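Local coordinates for regulatory protein RecX (Lactobacillus reuteri, PDB 3D5L) that probably modulates the activity of the recombinase RecA in DNA repair, at residues F28-L40 against Q50-K62. Numbering follows the deposited sequence.
Sequences FPVAESVLIQFRL and QIAAIATADQQAK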
loop_
_atom_site.group_PDB
_atom_site.type_symbol
_atom_site.label_atom_id
_atom_site.label_comp_id
_atom_site.label_asym_id
_atom_site.label_seq_id
_atom_site.Cartn_x
_atom_site.Cartn_y
_atom_site.Cartn_z
ATOM N N PHE A 28 3.777 28.250 19.285
ATOM C CA PHE A 28 3.535 26.901 18.773
ATOM C C PHE A 28 4.366 26.565 17.546
ATOM O O PHE A 28 4.942 27.451 16.907
ATOM C CB PHE A 28 2.039 26.718 18.467
ATOM C CG PHE A 28 1.498 27.707 17.486
ATOM C CD1 PHE A 28 1.642 27.504 16.119
ATOM C CD2 PHE A 28 0.851 28.854 17.928
ATOM C CE1 PHE A 28 1.148 28.429 15.207
ATOM C CE2 PHE A 28 0.355 29.785 17.027
ATOM C CZ PHE A 28 0.503 29.573 15.660
ATOM N N PRO A 29 4.442 25.270 17.197
ATOM C CA PRO A 29 5.223 24.874 16.031
ATOM C C PRO A 29 4.291 24.546 14.872
ATOM O O PRO A 29 3.127 24.190 15.074
ATOM C CB PRO A 29 5.928 23.644 16.536
ATOM C CG PRO A 29 4.777 22.941 17.218
ATOM C CD PRO A 29 4.031 24.073 17.951
ATOM N N VAL A 30 4.802 24.669 13.657
ATOM C CA VAL A 30 4.001 24.365 12.491
ATOM C C VAL A 30 4.876 23.710 11.448
ATOM O O VAL A 30 6.025 24.097 11.274
ATOM C CB VAL A 30 3.367 25.643 11.887
ATOM C CG1 VAL A 30 2.220 26.119 12.762
ATOM C CG2 VAL A 30 4.412 26.744 11.775
ATOM N N ALA A 31 4.339 22.694 10.783
ATOM C CA ALA A 31 5.060 22.021 9.720
ATOM C C ALA A 31 5.161 23.095 8.640
ATOM O O ALA A 31 4.415 24.078 8.666
ATOM C CB ALA A 31 4.251 20.807 9.196
ATOM N N GLU A 32 6.070 22.918 7.693
ATOM C CA GLU A 32 6.211 23.897 6.634
ATOM C C GLU A 32 4.900 24.084 5.858
ATOM O O GLU A 32 4.478 25.213 5.635
ATOM C CB GLU A 32 7.325 23.477 5.676
ATOM C CG GLU A 32 7.810 24.603 4.791
ATOM C CD GLU A 32 8.878 24.151 3.817
ATOM O OE1 GLU A 32 9.821 23.453 4.254
ATOM O OE2 GLU A 32 8.779 24.502 2.620
ATOM N N SER A 33 4.258 22.982 5.455
ATOM C CA SER A 33 3.006 23.045 4.688
ATOM C C SER A 33 1.893 23.819 5.389
ATOM O O SER A 33 1.026 24.399 4.733
ATOM C CB SER A 33 2.494 21.629 4.348
ATOM O OG SER A 33 1.790 21.029 5.432
ATOM N N VAL A 34 1.904 23.812 6.718
ATOM C CA VAL A 34 0.891 24.536 7.486
ATOM C C VAL A 34 1.258 26.015 7.525
ATOM O O VAL A 34 0.390 26.893 7.502
ATOM C CB VAL A 34 0.804 24.013 8.926
ATOM C CG1 VAL A 34 -0.161 24.865 9.734
ATOM C CG2 VAL A 34 0.360 22.560 8.913
ATOM N N LEU A 35 2.556 26.279 7.591
ATOM C CA LEU A 35 3.049 27.646 7.617
ATOM C C LEU A 35 2.652 28.310 6.304
ATOM O O LEU A 35 2.278 29.483 6.281
ATOM C CB LEU A 35 4.564 27.646 7.771
ATOM C CG LEU A 35 5.229 29.017 7.732
ATOM C CD1 LEU A 35 6.134 29.167 8.943
ATOM C CD2 LEU A 35 6.013 29.171 6.428
ATOM N N ILE A 36 2.722 27.542 5.221
ATOM C CA ILE A 36 2.365 28.039 3.895
ATOM C C ILE A 36 0.847 28.113 3.748
ATOM O O ILE A 36 0.311 29.101 3.251
ATOM C CB ILE A 36 2.900 27.115 2.788
ATOM C CG1 ILE A 36 4.429 27.059 2.847
ATOM C CG2 ILE A 36 2.427 27.610 1.428
ATOM C CD1 ILE A 36 5.034 25.993 1.957
ATOM N N GLN A 37 0.161 27.065 4.191
ATOM C CA GLN A 37 -1.286 27.007 4.095
ATOM C C GLN A 37 -1.935 28.180 4.813
ATOM O O GLN A 37 -3.002 28.645 4.416
ATOM C CB GLN A 37 -1.809 25.691 4.679
ATOM C CG GLN A 37 -3.319 25.512 4.561
ATOM C CD GLN A 37 -3.816 24.225 5.210
ATOM O OE1 GLN A 37 -5.009 23.919 5.180
ATOM N NE2 GLN A 37 -2.899 23.468 5.802
ATOM N N PHE A 38 -1.292 28.679 5.862
ATOM C CA PHE A 38 -1.872 29.794 6.595
ATOM C C PHE A 38 -1.165 31.133 6.408
ATOM O O PHE A 38 -1.483 32.110 7.089
ATOM C CB PHE A 38 -1.995 29.426 8.072
ATOM C CG PHE A 38 -3.138 28.487 8.363
ATOM C CD1 PHE A 38 -4.384 28.977 8.741
ATOM C CD2 PHE A 38 -2.972 27.107 8.241
ATOM C CE1 PHE A 38 -5.454 28.103 8.997
ATOM C CE2 PHE A 38 -4.034 26.227 8.494
ATOM C CZ PHE A 38 -5.276 26.731 8.873
ATOM N N ARG A 39 -0.213 31.177 5.480
ATOM C CA ARG A 39 0.482 32.422 5.168
ATOM C C ARG A 39 1.122 33.110 6.378
ATOM O O ARG A 39 1.096 34.336 6.490
ATOM C CB ARG A 39 -0.515 33.383 4.498
ATOM C CG ARG A 39 -0.934 32.967 3.094
ATOM C CD ARG A 39 -2.254 33.604 2.649
ATOM N NE ARG A 39 -3.415 32.807 3.052
ATOM C CZ ARG A 39 -4.240 33.122 4.046
ATOM N NH1 ARG A 39 -4.047 34.229 4.750
ATOM N NH2 ARG A 39 -5.253 32.319 4.347
ATOM N N LEU A 40 1.722 32.324 7.263
ATOM C CA LEU A 40 2.343 32.860 8.467
ATOM C C LEU A 40 3.667 33.589 8.212
ATOM O O LEU A 40 4.501 33.128 7.430
ATOM C CB LEU A 40 2.542 31.722 9.474
ATOM C CG LEU A 40 1.273 30.895 9.729
ATOM C CD1 LEU A 40 1.572 29.776 10.701
ATOM C CD2 LEU A 40 0.171 31.793 10.271
ATOM N N GLN A 50 -8.393 30.529 14.285
ATOM C CA GLN A 50 -7.321 30.293 13.324
ATOM C C GLN A 50 -6.193 29.486 13.948
ATOM O O GLN A 50 -5.613 28.610 13.310
ATOM C CB GLN A 50 -6.772 31.618 12.807
ATOM C CG GLN A 50 -7.732 32.350 11.895
ATOM C CD GLN A 50 -7.358 33.801 11.719
ATOM O OE1 GLN A 50 -7.402 34.582 12.673
ATOM N NE2 GLN A 50 -6.980 34.174 10.498
ATOM N N ILE A 51 -5.885 29.795 15.201
ATOM C CA ILE A 51 -4.831 29.107 15.923
ATOM C C ILE A 51 -5.228 27.661 16.154
ATOM O O ILE A 51 -4.372 26.783 16.259
ATOM C CB ILE A 51 -4.567 29.782 17.281
ATOM C CG1 ILE A 51 -3.929 31.151 17.054
ATOM C CG2 ILE A 51 -3.691 28.896 18.149
ATOM C CD1 ILE A 51 -3.591 31.885 18.324
ATOM N N ALA A 52 -6.532 27.418 16.235
ATOM C CA ALA A 52 -7.041 26.070 16.461
ATOM C C ALA A 52 -7.042 25.298 15.145
ATOM O O ALA A 52 -6.756 24.097 15.116
ATOM C CB ALA A 52 -8.453 26.128 17.045
ATOM N N ALA A 53 -7.353 25.999 14.061
ATOM C CA ALA A 53 -7.381 25.391 12.740
ATOM C C ALA A 53 -5.952 25.110 12.269
ATOM O O ALA A 53 -5.724 24.204 11.470
ATOM C CB ALA A 53 -8.100 26.316 11.749
ATOM N N ILE A 54 -5.001 25.901 12.756
ATOM C CA ILE A 54 -3.593 25.722 12.407
ATOM C C ILE A 54 -3.142 24.429 13.077
ATOM O O ILE A 54 -2.445 23.605 12.481
ATOM C CB ILE A 54 -2.731 26.923 12.912
ATOM C CG1 ILE A 54 -2.914 28.117 11.971
ATOM C CG2 ILE A 54 -1.265 26.541 12.999
ATOM C CD1 ILE A 54 -2.172 29.370 12.386
ATOM N N ALA A 55 -3.575 24.250 14.318
ATOM C CA ALA A 55 -3.258 23.059 15.086
ATOM C C ALA A 55 -3.782 21.799 14.392
ATOM O O ALA A 55 -3.039 20.846 14.195
ATOM C CB ALA A 55 -3.865 23.173 16.484
ATOM N N THR A 56 -5.062 21.800 14.027
ATOM C CA THR A 56 -5.665 20.646 13.357
ATOM C C THR A 56 -4.932 20.333 12.054
ATOM O O THR A 56 -4.701 19.167 11.723
ATOM C CB THR A 56 -7.160 20.888 13.013
ATOM O OG1 THR A 56 -7.869 21.313 14.187
ATOM C CG2 THR A 56 -7.792 19.603 12.490
ATOM N N ALA A 57 -4.583 21.375 11.309
ATOM C CA ALA A 57 -3.873 21.197 10.050
ATOM C C ALA A 57 -2.492 20.605 10.322
ATOM O O ALA A 57 -2.050 19.713 9.603
ATOM C CB ALA A 57 -3.743 22.527 9.325
ATOM N N ASP A 58 -1.818 21.092 11.364
ATOM C CA ASP A 58 -0.490 20.583 11.721
ATOM C C ASP A 58 -0.588 19.126 12.187
ATOM O O ASP A 58 0.349 18.353 11.998
ATOM C CB ASP A 58 0.145 21.435 12.830
ATOM C CG ASP A 58 1.580 21.010 13.152
ATOM O OD1 ASP A 58 2.434 21.026 12.232
ATOM O OD2 ASP A 58 1.862 20.652 14.321
ATOM N N GLN A 59 -1.720 18.744 12.780
ATOM C CA GLN A 59 -1.885 17.363 13.226
ATOM C C GLN A 59 -1.965 16.483 11.989
ATOM O O GLN A 59 -1.492 15.349 11.994
ATOM C CB GLN A 59 -3.178 17.177 14.026
ATOM C CG GLN A 59 -3.347 18.093 15.239
ATOM C CD GLN A 59 -4.750 17.992 15.845
ATOM O OE1 GLN A 59 -5.148 18.828 16.664
ATOM N NE2 GLN A 59 -5.504 16.966 15.442
ATOM N N GLN A 60 -2.577 17.005 10.930
ATOM C CA GLN A 60 -2.715 16.243 9.695
ATOM C C GLN A 60 -1.377 16.195 8.973
ATOM O O GLN A 60 -0.967 15.139 8.508
ATOM C CB GLN A 60 -3.780 16.861 8.782
ATOM C CG GLN A 60 -4.099 15.994 7.559
ATOM C CD GLN A 60 -5.206 16.568 6.688
ATOM O OE1 GLN A 60 -6.300 16.876 7.170
ATOM N NE2 GLN A 60 -4.928 16.710 5.399
ATOM N N ALA A 61 -0.694 17.336 8.909
ATOM C CA ALA A 61 0.606 17.420 8.247
ATOM C C ALA A 61 1.593 16.447 8.886
ATOM O O ALA A 61 2.434 15.868 8.202
ATOM C CB ALA A 61 1.149 18.852 8.316
ATOM N N LYS A 62 1.481 16.264 10.200
ATOM C CA LYS A 62 2.356 15.342 10.923
ATOM C C LYS A 62 2.090 13.882 10.543
ATOM O O LYS A 62 3.022 13.083 10.448
ATOM C CB LYS A 62 2.165 15.504 12.430
ATOM C CG LYS A 62 2.474 16.895 12.936
ATOM C CD LYS A 62 3.905 17.029 13.381
ATOM C CE LYS A 62 4.020 16.657 14.838
ATOM N NZ LYS A 62 3.048 17.473 15.607
#
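Asp-58 OD1 is gripped by two groups: it accepts the backbone N-H of Ala-31 (N to OD1 2.9 Å, N-H...O angle 141°) and forms a salt bridge with Arg-17 of the neighbouring strand 17-22. The amide arrives from above the carboxylate plane, and CG of Asp-58, trans to its own backbone N, carries the carboxylate to the N-cap residue of helix 32-37. Lys-62 NZ adds a long salt bridge to Asp-58 OD2. A few residues on, Val-34 enters as a knob into a hole bounded by Ile-54, Ala-57, Asp-58 and Ala-61; its CG2 lies 3.5 Å from Asp-58 CA. The short helix runs roughly antiparallel (144°) to helix 50-62, with axes 9.1 Å apart. Edge strand and short helix thus both pack on helix 48-71 of this RecX-family protein, which has three three-helix domains of the helix-turn-helix clan. The branches of Ile-54 divide the neighbours. Ile-54 CG1 stands over one face of the Phe-38 ring, 3.6 Å from its centroid and 12° off the normal, a CH-pi contact, while Ala-57 CB touches that ring's edge at CE2 (3.8 Å). Ile-54 CG2 meets Val-30 CG1 at 3.5 Å, besides Phe-28 and Val-34; Ile-54 CD1 reaches Leu-40 CD2 tip to tip at 4.0 Å.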